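Local atomic coordinates of sigma-54 interaction domain protein (Enterococcus faecalis, PDB entry 3GDW), a protein that is of unknown function but probably acts as a sigma-54-interacting, ATP- and DNA-binding regulator, of which this chain is the mannose-type EIIA-like domain. Residues V7-H12 / M99-A104. Numbering follows the deposited sequence.
Sequences VFVLMH and MIVLEA
A chi1 of -179° swings CG1 of Val101 away from its own backbone N, and in Val9 it is CG2 that stands anti to that residue's carbonyl carbon; each valine turns one methyl toward the other, and Val9 CG2 meets Val101 CG1 at 4.0 Å. The side chains cross at about a right angle and touch through this one pair of methyls; the CA atoms of Val9 and Val101 lie 7.7 Å apart. One helical turn further on, Val7 faces Ala104: Val7 CG1 comes within 4.3 Å of Ala104 CB, while Val7 CG2 approaches Ala104 O loosely, at 4.2 Å. The CA atoms of Val7 and Ala104 are 7.2 Å apart, a spacing consistent with the short alanine side chain.

How a helix covers a parallel sheet is thus illustrated with very few atoms. The domain, of the mannose-type EIIA family, has a parallel sheet in which strand 6-12 lies between 34-38 and 66-70, with helices on both faces; helix 98-109 follows strand 90-93, the outermost on that side within this chain. On this face of the sheet Val9 also meets Ala17 of helix 16-28, whereas Phe8 and Leu10 turn to helix 44-57 on the opposite face. Leu69 of the neighbouring strand touches both Val7 and Ala104, continuing the apolar layer. Toward the C-terminal end of the strand, the extended selenomethionine Met11 brings its terminal CE to 4.6 Å from Val101 CG2. Next comes His12, probably equivalent to the phosphorylated histidine of mannose-type EIIA domains; its backbone N is hydrogen-bonded to OD2 of Asp71.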
# COMPACT_ATOMS: atom_id res chain seq x y z
N VAL B 7 -1.72 -11.61 -12.54
CA VAL B 7 -1.37 -10.57 -11.54
C VAL B 7 -0.51 -11.18 -10.45
O VAL B 7 -0.90 -12.19 -9.83
CB VAL B 7 -2.62 -9.94 -10.93
CG1 VAL B 7 -2.24 -8.78 -9.96
CG2 VAL B 7 -3.52 -9.41 -12.01
N PHE B 8 0.66 -10.59 -10.22
CA PHE B 8 1.55 -11.02 -9.15
C PHE B 8 1.79 -9.86 -8.21
O PHE B 8 2.12 -8.74 -8.66
CB PHE B 8 2.88 -11.54 -9.71
CG PHE B 8 2.75 -12.84 -10.46
CD1 PHE B 8 3.10 -14.05 -9.85
CD2 PHE B 8 2.26 -12.86 -11.77
CE1 PHE B 8 2.98 -15.28 -10.55
CE2 PHE B 8 2.13 -14.06 -12.48
CZ PHE B 8 2.49 -15.27 -11.87
N VAL B 9 1.61 -10.10 -6.91
CA VAL B 9 1.80 -9.03 -5.92
C VAL B 9 3.06 -9.35 -5.11
O VAL B 9 3.10 -10.36 -4.41
CB VAL B 9 0.55 -8.89 -4.94
CG1 VAL B 9 0.73 -7.71 -4.04
CG2 VAL B 9 -0.78 -8.78 -5.72
N LEU B 10 4.08 -8.48 -5.20
CA LEU B 10 5.36 -8.72 -4.52
C LEU B 10 5.69 -7.54 -3.63
O LEU B 10 5.79 -6.41 -4.11
CB LEU B 10 6.50 -8.92 -5.53
CG LEU B 10 6.74 -10.38 -5.95
CD1 LEU B 10 5.61 -10.88 -6.81
CD2 LEU B 10 8.08 -10.54 -6.69
N MSE B 11 5.86 -7.80 -2.32
CA MSE B 11 6.11 -6.71 -1.35
C MSE B 11 7.08 -7.08 -0.24
O MSE B 11 7.25 -8.26 0.09
CB MSE B 11 4.78 -6.20 -0.74
CG MSE B 11 3.87 -5.56 -1.77
SE MSE B 11 2.16 -5.07 -1.08
CE MSE B 11 1.44 -4.37 -2.75
N HIS B 12 7.72 -6.08 0.34
CA HIS B 12 8.61 -6.29 1.46
C HIS B 12 7.80 -6.64 2.71
O HIS B 12 6.73 -6.08 2.92
CB HIS B 12 9.38 -5.00 1.75
CG HIS B 12 10.32 -4.61 0.66
ND1 HIS B 12 9.89 -4.28 -0.62
CD2 HIS B 12 11.66 -4.45 0.66
CE1 HIS B 12 10.94 -3.96 -1.36
NE2 HIS B 12 12.03 -4.06 -0.61
N MSE B 99 -6.39 -0.99 -2.83
CA MSE B 99 -7.32 -0.61 -3.91
C MSE B 99 -6.81 -0.97 -5.26
O MSE B 99 -7.59 -1.37 -6.13
CB MSE B 99 -7.60 0.88 -3.89
CG MSE B 99 -8.46 1.27 -2.73
SE MSE B 99 -10.17 0.29 -2.81
CE MSE B 99 -10.51 0.19 -4.78
N ILE B 100 -5.50 -0.81 -5.44
CA ILE B 100 -4.82 -1.12 -6.69
C ILE B 100 -4.83 -2.64 -6.91
O ILE B 100 -5.13 -3.07 -8.02
CB ILE B 100 -3.35 -0.60 -6.70
CG1 ILE B 100 -3.31 0.92 -6.53
CG2 ILE B 100 -2.69 -0.95 -8.01
CD1 ILE B 100 -4.27 1.66 -7.47
N VAL B 101 -4.52 -3.44 -5.89
CA VAL B 101 -4.65 -4.91 -6.01
C VAL B 101 -6.11 -5.25 -6.39
O VAL B 101 -6.37 -6.01 -7.34
CB VAL B 101 -4.24 -5.67 -4.71
CG1 VAL B 101 -4.37 -7.18 -4.91
CG2 VAL B 101 -2.81 -5.29 -4.28
N LEU B 102 -7.06 -4.66 -5.66
CA LEU B 102 -8.47 -4.91 -5.93
C LEU B 102 -8.84 -4.61 -7.38
O LEU B 102 -9.45 -5.44 -8.04
CB LEU B 102 -9.34 -4.10 -4.98
CG LEU B 102 -10.87 -4.23 -5.09
CD1 LEU B 102 -11.26 -5.67 -4.96
CD2 LEU B 102 -11.51 -3.44 -3.98
N GLU B 103 -8.48 -3.43 -7.85
CA GLU B 103 -8.79 -3.02 -9.22
C GLU B 103 -8.09 -3.89 -10.27
O GLU B 103 -8.69 -4.23 -11.29
CB GLU B 103 -8.53 -1.50 -9.40
CG GLU B 103 -9.49 -0.69 -8.51
CD GLU B 103 -9.28 0.81 -8.45
OE1 GLU B 103 -8.17 1.30 -8.12
OE2 GLU B 103 -10.28 1.52 -8.65
N ALA B 104 -6.84 -4.28 -10.01
CA ALA B 104 -6.09 -5.15 -10.92
C ALA B 104 -6.73 -6.53 -11.06
O ALA B 104 -6.95 -7.02 -12.16
CB ALA B 104 -4.65 -5.29 -10.46